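PDB 4WXJ: glutamate receptor IIB from Drosophila melanogaster, which binds the neurotransmitter glutamate through its two-lobed ligand-binding domain, part of a muscle receptor that probably acts as a glutamate-gated cation channel. Local coordinates for residues I9-A14 against A90-C95; A102-V107 against V230-D235; V111-L116 against Y226-P231. All blocks are in the same frame, centred on the assembly; numbering follows the deposited sequence.

Contact 1. Residues I9-A14 against A90-C95; sequences IRYTVA and AQIGIC
Q91, just ahead of the paired residues, adds a side-chain bond to T12 N to those made by the backbone. Its CB lies 3.8 Å from CD1 of the Y11 ring, and CG, anti to its own carbonyl carbon, stays near the same ring atom. A bend at chi2 (70°) then brings the amide back toward the other strand, its plane 32° from the ring. At the tip, OE1 accepts T12 N at 2.7 Å, the donor lying nearly along the C=O axis, and the same oxygen sits against T12 CB.

T12 O is gripped twice, by Q91 N at 3.0 Å and by I92 N at 3.2 Å, both approaching in the plane of the carbonyl. From there the two chains run as parallel strands: A14 N gives a short bond of 2.7 Å to I92 O, and A14 O takes I94 N almost straight along its axis. CA-H...O contacts from V13 to I92 O and from G93 to A14 O fill in between these bonds.

The V13 and I92 side chains share one face of the sheet. V13 CG1, anti to the backbone N, reaches I94 CG2 at 3.6 Å, the two side chains lying alongside each other, while I92 CD1 touches Y11 CD2. F236 packs on Y11, Q91 and I92, and A14 CB meets A90 CB at 3.6 Å. With strand 57-62 bonded along its other edge, strand 10-15 is the middle of a three-stranded parallel sheet, as in the first lobe of the periplasmic-binding-protein fold of glutamate receptors.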
loop_
_atom_site.group_PDB
_atom_site.type_symbol
_atom_site.label_atom_id
_atom_site.label_comp_id
_atom_site.label_asym_id
_atom_site.label_seq_id
_atom_site.Cartn_x
_atom_site.Cartn_y
_atom_site.Cartn_z
ATOM N N ILE A 9 -20.953 16.601 11.150
ATOM C CA ILE A 9 -20.431 15.241 11.176
ATOM C C ILE A 9 -18.910 15.240 11.053
ATOM O O ILE A 9 -18.354 15.814 10.115
ATOM C CB ILE A 9 -21.039 14.383 10.045
ATOM C CG1 ILE A 9 -22.549 14.242 10.251
ATOM C CG2 ILE A 9 -20.380 12.999 9.999
ATOM C CD1 ILE A 9 -23.291 13.597 9.092
ATOM N N ARG A 10 -18.251 14.585 12.005
ATOM C CA ARG A 10 -16.796 14.468 12.009
ATOM C C ARG A 10 -16.380 13.001 11.957
ATOM O O ARG A 10 -16.947 12.164 12.659
ATOM C CB ARG A 10 -16.202 15.140 13.248
ATOM C CG ARG A 10 -14.678 15.173 13.261
ATOM C CD ARG A 10 -14.145 15.896 14.484
ATOM N NE ARG A 10 -14.545 15.238 15.725
ATOM C CZ ARG A 10 -13.911 14.203 16.271
ATOM N NH1 ARG A 10 -12.834 13.686 15.691
ATOM N NH2 ARG A 10 -14.358 13.678 17.404
ATOM N N TYR A 11 -15.388 12.703 11.119
ATOM C CA TYR A 11 -14.868 11.346 10.975
ATOM C C TYR A 11 -13.420 11.252 11.439
ATOM O O TYR A 11 -12.569 12.032 11.015
ATOM C CB TYR A 11 -14.961 10.885 9.519
ATOM C CG TYR A 11 -16.370 10.734 8.994
ATOM C CD1 TYR A 11 -17.349 10.097 9.743
ATOM C CD2 TYR A 11 -16.719 11.229 7.746
ATOM C CE1 TYR A 11 -18.637 9.957 9.261
ATOM C CE2 TYR A 11 -18.002 11.094 7.256
ATOM C CZ TYR A 11 -18.957 10.458 8.017
ATOM O OH TYR A 11 -20.238 10.322 7.533
ATOM N N THR A 12 -13.144 10.290 12.313
ATOM C CA THR A 12 -11.770 9.977 12.676
ATOM C C THR A 12 -11.143 9.175 11.540
ATOM O O THR A 12 -11.618 8.091 11.199
ATOM C CB THR A 12 -11.692 9.190 13.996
ATOM O OG1 THR A 12 -12.200 9.998 15.064
ATOM C CG2 THR A 12 -10.249 8.797 14.309
ATOM N N VAL A 13 -10.082 9.722 10.953
ATOM C CA VAL A 13 -9.421 9.098 9.810
ATOM C C VAL A 13 -8.158 8.364 10.244
ATOM O O VAL A 13 -7.148 8.985 10.572
ATOM C CB VAL A 13 -9.053 10.142 8.733
ATOM C CG1 VAL A 13 -8.357 9.473 7.548
ATOM C CG2 VAL A 13 -10.297 10.885 8.268
ATOM N N ALA A 14 -8.222 7.037 10.237
ATOM C CA ALA A 14 -7.065 6.217 10.563
ATOM C C ALA A 14 -6.164 6.083 9.340
ATOM O O ALA A 14 -6.634 5.806 8.239
ATOM C CB ALA A 14 -7.500 4.847 11.058
ATOM N N ALA A 90 -12.131 4.384 14.605
ATOM C CA ALA A 90 -12.063 5.245 13.434
ATOM C C ALA A 90 -13.208 4.906 12.491
ATOM O O ALA A 90 -13.675 3.767 12.457
ATOM C CB ALA A 90 -10.726 5.094 12.732
ATOM N N GLN A 91 -13.659 5.902 11.735
ATOM C CA GLN A 91 -14.773 5.732 10.809
ATOM C C GLN A 91 -14.273 5.585 9.373
ATOM O O GLN A 91 -14.981 5.069 8.507
ATOM C CB GLN A 91 -15.737 6.917 10.913
ATOM C CG GLN A 91 -16.452 7.029 12.255
ATOM C CD GLN A 91 -15.528 7.442 13.387
ATOM O OE1 GLN A 91 -14.778 8.412 13.269
ATOM N NE2 GLN A 91 -15.574 6.702 14.490
ATOM N N ILE A 92 -13.048 6.046 9.133
ATOM C CA ILE A 92 -12.451 6.016 7.804
ATOM C C ILE A 92 -10.985 5.595 7.897
ATOM O O ILE A 92 -10.238 6.105 8.729
ATOM C CB ILE A 92 -12.565 7.395 7.111
ATOM C CG1 ILE A 92 -14.030 7.690 6.772
ATOM C CG2 ILE A 92 -11.713 7.440 5.845
ATOM C CD1 ILE A 92 -14.287 9.090 6.246
ATOM N N GLY A 93 -10.591 4.654 7.040
ATOM C CA GLY A 93 -9.213 4.196 6.959
ATOM C C GLY A 93 -8.675 4.387 5.553
ATOM O O GLY A 93 -9.317 3.978 4.585
ATOM N N ILE A 94 -7.506 5.011 5.431
ATOM C CA ILE A 94 -6.963 5.333 4.114
ATOM C C ILE A 94 -5.436 5.394 4.065
ATOM O O ILE A 94 -4.780 5.834 5.010
ATOM C CB ILE A 94 -7.518 6.684 3.603
ATOM C CG1 ILE A 94 -7.010 6.969 2.183
ATOM C CG2 ILE A 94 -7.142 7.815 4.560
ATOM C CD1 ILE A 94 -7.686 8.147 1.507
ATOM N N CYS A 95 -4.910 4.935 2.931
ATOM C CA CYS A 95 -3.506 5.044 2.536
ATOM C C CYS A 95 -3.407 4.240 1.245
ATOM O O CYS A 95 -4.401 4.110 0.530
ATOM C CB CYS A 95 -2.543 4.506 3.598
ATOM S SG CYS A 95 -2.759 2.757 3.990
#

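Contact 2. Residues A102-V107 against V230-D235; sequences ARRSVV and VPLNAD. With GLU (glutamic acid), chain C.
Van der Waals packing here is chiefly that of L232 on the backbone of V106 and V107. Its CG is anti to its own carbonyl carbon (chi1 -79°), which carries the two methyls over those two residues. CD1 meets V106 O at 3.3 Å; CD2 lies 3.7 Å from V107 C and also reaches R104 NH1, the arginine chain crossing it obliquely after a bend at chi2. V107 CB, for its part, packs on V230 O at 3.6 Å.

The polar link is a water: it donates to V106 O at 2.6 Å and accepts from L232 N at 3.1 Å, joining the two backbones where they do not bond directly. Within 102-107, R103 O accepts from both V106 N and V107 N; P231 to A234 form a type II turn.

Among the charged groups, R104 curls back along L232, and its NH2 forms a salt bridge to D108 OD1, whose OD2 accepts a weak bond from N233 N. R103 takes no part in the packing on 230-235. Its chain, extended from CG to NE, meets the alpha-carboxylate of the bound glutamate in the guanidinium plane: NH1 to GLU O at 2.6 Å, nearly straight, and NH2 to GLU OXT at 2.7 Å. T98 O and G69 O take further bonds from NH1 and NH2, fixing its rotation. This two-pronged arginine-carboxylate pairing is the hallmark of the ionotropic glutamate receptor agonist site, where D96, T98, A149, T150 and E200 add further hydrogen bonds to the ligand.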
loop_
_atom_site.group_PDB
_atom_site.type_symbol
_atom_site.label_atom_id
_atom_site.label_comp_id
_atom_site.label_asym_id
_atom_site.label_seq_id
_atom_site.Cartn_x
_atom_site.Cartn_y
_atom_site.Cartn_z
ATOM N N ALA A 102 -9.502 -11.145 2.860
ATOM C CA ALA A 102 -9.507 -11.212 4.316
ATOM C C ALA A 102 -9.972 -9.894 4.933
ATOM O O ALA A 102 -10.743 -9.884 5.891
ATOM C CB ALA A 102 -8.124 -11.576 4.829
ATOM N N ARG A 103 -9.502 -8.781 4.379
ATOM C CA ARG A 103 -9.871 -7.466 4.889
ATOM C C ARG A 103 -11.343 -7.167 4.634
ATOM O O ARG A 103 -12.042 -6.651 5.506
ATOM C CB ARG A 103 -9.001 -6.385 4.253
ATOM C CG ARG A 103 -7.563 -6.408 4.728
ATOM C CD ARG A 103 -6.699 -5.469 3.917
ATOM N NE ARG A 103 -5.330 -5.410 4.423
ATOM C CZ ARG A 103 -4.334 -4.782 3.808
ATOM N NH1 ARG A 103 -4.548 -4.165 2.655
ATOM N NH2 ARG A 103 -3.121 -4.777 4.341
ATOM N N ARG A 104 -11.812 -7.499 3.437
ATOM C CA ARG A 104 -13.196 -7.239 3.062
ATOM C C ARG A 104 -14.168 -8.055 3.917
ATOM O O ARG A 104 -15.353 -7.732 4.000
ATOM C CB ARG A 104 -13.406 -7.547 1.578
ATOM C CG ARG A 104 -14.794 -7.221 1.044
ATOM C CD ARG A 104 -15.142 -5.749 1.216
ATOM N NE ARG A 104 -16.457 -5.442 0.663
ATOM C CZ ARG A 104 -17.606 -5.624 1.307
ATOM N NH1 ARG A 104 -17.619 -6.113 2.541
ATOM N NH2 ARG A 104 -18.749 -5.316 0.714
ATOM N N SER A 105 -13.659 -9.102 4.558
ATOM C CA SER A 105 -14.484 -9.951 5.412
ATOM C C SER A 105 -14.817 -9.282 6.744
ATOM O O SER A 105 -15.822 -9.617 7.371
ATOM C CB SER A 105 -13.782 -11.285 5.676
ATOM O OG SER A 105 -13.575 -12.001 4.472
ATOM N N VAL A 106 -13.978 -8.339 7.166
ATOM C CA VAL A 106 -14.114 -7.717 8.483
ATOM C C VAL A 106 -14.457 -6.228 8.416
ATOM O O VAL A 106 -15.010 -5.675 9.366
ATOM C CB VAL A 106 -12.825 -7.895 9.313
ATOM C CG1 VAL A 106 -12.637 -9.359 9.682
ATOM C CG2 VAL A 106 -11.612 -7.367 8.556
ATOM N N VAL A 107 -14.123 -5.580 7.302
ATOM C CA VAL A 107 -14.491 -4.183 7.089
ATOM C C VAL A 107 -15.002 -3.984 5.669
ATOM O O VAL A 107 -14.762 -4.814 4.794
ATOM C CB VAL A 107 -13.303 -3.223 7.343
ATOM C CG1 VAL A 107 -12.812 -3.349 8.778
ATOM C CG2 VAL A 107 -12.164 -3.487 6.363
ATOM N N VAL A 230 -13.987 1.405 5.510
ATOM C CA VAL A 230 -14.963 1.877 6.484
ATOM C C VAL A 230 -15.576 0.680 7.207
ATOM O O VAL A 230 -15.518 -0.442 6.703
ATOM C CB VAL A 230 -16.081 2.711 5.821
ATOM C CG1 VAL A 230 -15.495 3.933 5.125
ATOM C CG2 VAL A 230 -16.880 1.862 4.834
ATOM N N PRO A 231 -16.165 0.911 8.392
ATOM C CA PRO A 231 -16.804 -0.195 9.114
ATOM C C PRO A 231 -17.910 -0.842 8.289
ATOM O O PRO A 231 -18.547 -0.157 7.489
ATOM C CB PRO A 231 -17.374 0.479 10.366
ATOM C CG PRO A 231 -16.581 1.727 10.528
ATOM C CD PRO A 231 -16.253 2.177 9.141
ATOM N N LEU A 232 -18.119 -2.142 8.473
ATOM C CA LEU A 232 -19.131 -2.875 7.719
ATOM C C LEU A 232 -20.500 -2.213 7.820
ATOM O O LEU A 232 -20.962 -1.879 8.912
ATOM C CB LEU A 232 -19.211 -4.325 8.206
ATOM C CG LEU A 232 -18.111 -5.250 7.682
ATOM C CD1 LEU A 232 -18.044 -6.528 8.499
ATOM C CD2 LEU A 232 -18.332 -5.573 6.206
ATOM N N ASN A 233 -21.128 -2.015 6.664
ATOM C CA ASN A 233 -22.467 -1.442 6.582
ATOM C C ASN A 233 -22.544 -0.024 7.142
ATOM O O ASN A 233 -23.557 0.370 7.720
ATOM C CB ASN A 233 -23.466 -2.347 7.308
ATOM C CG ASN A 233 -23.412 -3.779 6.817
ATOM O OD1 ASN A 233 -23.380 -4.031 5.611
ATOM N ND2 ASN A 233 -23.389 -4.726 7.747
ATOM N N ALA A 234 -21.472 0.741 6.965
ATOM C CA ALA A 234 -21.476 2.152 7.334
ATOM C C ALA A 234 -22.381 2.926 6.381
ATOM O O ALA A 234 -22.390 2.671 5.177
ATOM C CB ALA A 234 -20.067 2.718 7.312
ATOM N N ASP A 235 -23.139 3.874 6.923
ATOM C CA ASP A 235 -24.139 4.593 6.138
ATOM C C ASP A 235 -23.530 5.698 5.272
ATOM O O ASP A 235 -24.228 6.309 4.462
ATOM C CB ASP A 235 -25.201 5.191 7.063
ATOM C CG ASP A 235 -24.641 6.257 7.986
ATOM O OD1 ASP A 235 -23.453 6.162 8.359
ATOM O OD2 ASP A 235 -25.390 7.193 8.337
HETATM N N GLU C . -0.916 -1.802 -0.181
HETATM C CA GLU C . -0.473 -3.042 0.513
HETATM C C GLU C . -1.470 -3.429 1.598
HETATM O O GLU C . -2.546 -2.836 1.692
HETATM C CB GLU C . 0.919 -2.845 1.111
HETATM C CG GLU C . 2.044 -2.810 0.087
HETATM C CD GLU C . 2.493 -4.192 -0.372
HETATM O OE1 GLU C . 3.281 -4.263 -1.337
HETATM O OE2 GLU C . 2.067 -5.205 0.227
HETATM O OXT GLU C . -1.234 -4.337 2.397
HETATM O O HOH W 1 -15.936 -3.417 10.332
#

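Contact 3. Residues V111-L116 against Y226-P231; sequences VPFMQL and YGIAVP
Y226 opens the second segment and has the largest share of the contact. Its backbone is held at both ends: Y226 N donates to M114 O at 2.8 Å, in the carbonyl plane, and Y226 O accepts F113 N at 2.9 Å, nearly along its axis. Pairing with M114 is antiparallel and hydrogen-bonded, so both side chains leave on the same face of the sheet and run alongside each other, M114 SD meeting Y226 CD2 at 3.8 Å in an oblique Met-aromatic contact. L116 crosses the phenol at about a right angle and sets CD2 over the centre of one ring face, 3.5 Å from the centroid and 7° off its normal. Y226 OH bonds to T202 OG1 and to E200 OE1, the oxygen that also holds the bound glutamate.

Y226 CB in turn sits over the rim of a face of the F113 ring, 3.5 Å from CZ. F113 takes the crowded first torsion, CG between the backbone N and the carbonyl carbon (chi1 60°), which turns the ring in against the backbone of 226-228. F113 CE2 approaches G227 obliquely, 3.7 Å from G227 C. I228 follows, its N in the plane of the F113 ring at the edge and its CG1 4.1 Å from CE2; L46 and I244 add to this packing.

These interlobe strands run from one lobe of the ligand-binding domain to the other and present Y226 to the agonist pocket.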
loop_
_atom_site.group_PDB
_atom_site.type_symbol
_atom_site.label_atom_id
_atom_site.label_comp_id
_atom_site.label_asym_id
_atom_site.label_seq_id
_atom_site.Cartn_x
_atom_site.Cartn_y
_atom_site.Cartn_z
ATOM N N VAL A 111 -15.698 2.247 -3.408
ATOM C CA VAL A 111 -15.180 1.987 -4.741
ATOM C C VAL A 111 -13.704 2.363 -4.730
ATOM O O VAL A 111 -13.303 3.255 -3.983
ATOM C CB VAL A 111 -15.914 2.790 -5.830
ATOM C CG1 VAL A 111 -17.348 2.321 -5.965
ATOM C CG2 VAL A 111 -15.859 4.283 -5.526
ATOM N N PRO A 112 -12.885 1.688 -5.548
ATOM C CA PRO A 112 -11.462 2.041 -5.505
ATOM C C PRO A 112 -11.173 3.446 -6.022
ATOM O O PRO A 112 -11.903 3.935 -6.886
ATOM C CB PRO A 112 -10.812 0.996 -6.418
ATOM C CG PRO A 112 -11.798 -0.119 -6.513
ATOM C CD PRO A 112 -13.142 0.529 -6.420
ATOM N N PHE A 113 -10.126 4.078 -5.497
ATOM C CA PHE A 113 -9.680 5.376 -6.002
ATOM C C PHE A 113 -8.385 5.246 -6.800
ATOM O O PHE A 113 -7.891 6.225 -7.358
ATOM C CB PHE A 113 -9.497 6.378 -4.853
ATOM C CG PHE A 113 -8.481 5.962 -3.822
ATOM C CD1 PHE A 113 -7.134 6.229 -4.004
ATOM C CD2 PHE A 113 -8.881 5.331 -2.653
ATOM C CE1 PHE A 113 -6.203 5.858 -3.050
ATOM C CE2 PHE A 113 -7.957 4.958 -1.697
ATOM C CZ PHE A 113 -6.616 5.222 -1.895
ATOM N N MET A 114 -7.843 4.033 -6.862
ATOM C CA MET A 114 -6.625 3.785 -7.626
ATOM C C MET A 114 -6.501 2.310 -7.991
ATOM O O MET A 114 -6.757 1.431 -7.166
ATOM C CB MET A 114 -5.397 4.238 -6.833
ATOM C CG MET A 114 -4.127 4.362 -7.665
ATOM S SD MET A 114 -2.726 5.040 -6.744
ATOM C CE MET A 114 -3.312 6.687 -6.361
ATOM N N GLN A 115 -6.120 2.052 -9.238
ATOM C CA GLN A 115 -5.848 0.698 -9.701
ATOM C C GLN A 115 -4.347 0.558 -9.908
ATOM O O GLN A 115 -3.664 1.529 -10.237
ATOM C CB GLN A 115 -6.616 0.383 -10.992
ATOM C CG GLN A 115 -6.321 1.319 -12.149
ATOM C CD GLN A 115 -7.098 0.958 -13.406
ATOM O OE1 GLN A 115 -8.277 0.616 -13.342
ATOM N NE2 GLN A 115 -6.435 1.032 -14.554
ATOM N N LEU A 116 -3.838 -0.650 -9.703
ATOM C CA LEU A 116 -2.403 -0.886 -9.709
ATOM C C LEU A 116 -2.090 -2.354 -9.978
ATOM O O LEU A 116 -2.990 -3.168 -10.195
ATOM C CB LEU A 116 -1.794 -0.462 -8.367
ATOM C CG LEU A 116 -2.488 -1.056 -7.141
ATOM C CD1 LEU A 116 -1.479 -1.486 -6.089
ATOM C CD2 LEU A 116 -3.476 -0.056 -6.554
ATOM N N TYR A 226 -6.685 0.190 -4.631
ATOM C CA TYR A 226 -6.730 0.912 -3.363
ATOM C C TYR A 226 -8.143 1.411 -3.110
ATOM O O TYR A 226 -8.770 1.989 -3.998
ATOM C CB TYR A 226 -5.771 2.103 -3.352
ATOM C CG TYR A 226 -4.301 1.763 -3.432
ATOM C CD1 TYR A 226 -3.822 0.515 -3.054
ATOM C CD2 TYR A 226 -3.387 2.705 -3.881
ATOM C CE1 TYR A 226 -2.473 0.218 -3.129
ATOM C CE2 TYR A 226 -2.042 2.417 -3.957
ATOM C CZ TYR A 226 -1.590 1.174 -3.582
ATOM O OH TYR A 226 -0.246 0.895 -3.659
ATOM N N GLY A 227 -8.629 1.201 -1.891
ATOM C CA GLY A 227 -9.947 1.662 -1.499
ATOM C C GLY A 227 -9.925 2.263 -0.108
ATOM O O GLY A 227 -9.059 1.939 0.706
ATOM N N ILE A 228 -10.872 3.154 0.159
ATOM C CA ILE A 228 -11.050 3.687 1.500
ATOM C C ILE A 228 -11.809 2.665 2.333
ATOM O O ILE A 228 -12.889 2.216 1.946
ATOM C CB ILE A 228 -11.804 5.030 1.491
ATOM C CG1 ILE A 228 -10.949 6.103 0.809
ATOM C CG2 ILE A 228 -12.162 5.449 2.921
ATOM C CD1 ILE A 228 -11.606 7.471 0.714
ATOM N N ALA A 229 -11.238 2.299 3.474
ATOM C CA ALA A 229 -11.856 1.320 4.358
ATOM C C ALA A 229 -12.814 2.003 5.330
ATOM O O ALA A 229 -12.495 3.052 5.893
ATOM C CB ALA A 229 -10.791 0.547 5.118
ATOM N N VAL A 230 -13.987 1.405 5.510
ATOM C CA VAL A 230 -14.963 1.877 6.484
ATOM C C VAL A 230 -15.576 0.680 7.207
ATOM O O VAL A 230 -15.518 -0.442 6.703
ATOM C CB VAL A 230 -16.081 2.711 5.821
ATOM C CG1 VAL A 230 -15.495 3.933 5.125
ATOM C CG2 VAL A 230 -16.880 1.862 4.834
ATOM N N PRO A 231 -16.165 0.911 8.392
ATOM C CA PRO A 231 -16.804 -0.195 9.114
ATOM C C PRO A 231 -17.910 -0.842 8.289
ATOM O O PRO A 231 -18.547 -0.157 7.489
ATOM C CB PRO A 231 -17.374 0.479 10.366
ATOM C CG PRO A 231 -16.581 1.727 10.528
ATOM C CD PRO A 231 -16.253 2.177 9.141
#

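In the fold
Contacts 1 and 2 lie in the N-terminal lobe, and contact 3 where its strands leave for the second lobe; the three centres are about 12 to 13 Å from one another. Along the chain, contact 1 closes before the other two open; contacts 2 and 3 then both return to the end of strand 214-230, sharing V230 and P231. Contact 1 belongs to the parallel sheet, contact 3 to the mixed one, and a probable hydrogen bond from G93 N to A229 O joins them, with I92 against I228. Q91 O packs on P231 toward contact 2. The lobe's sheet, the R103 helix and the strands leading to the second lobe are thus tied together beside the glutamate site.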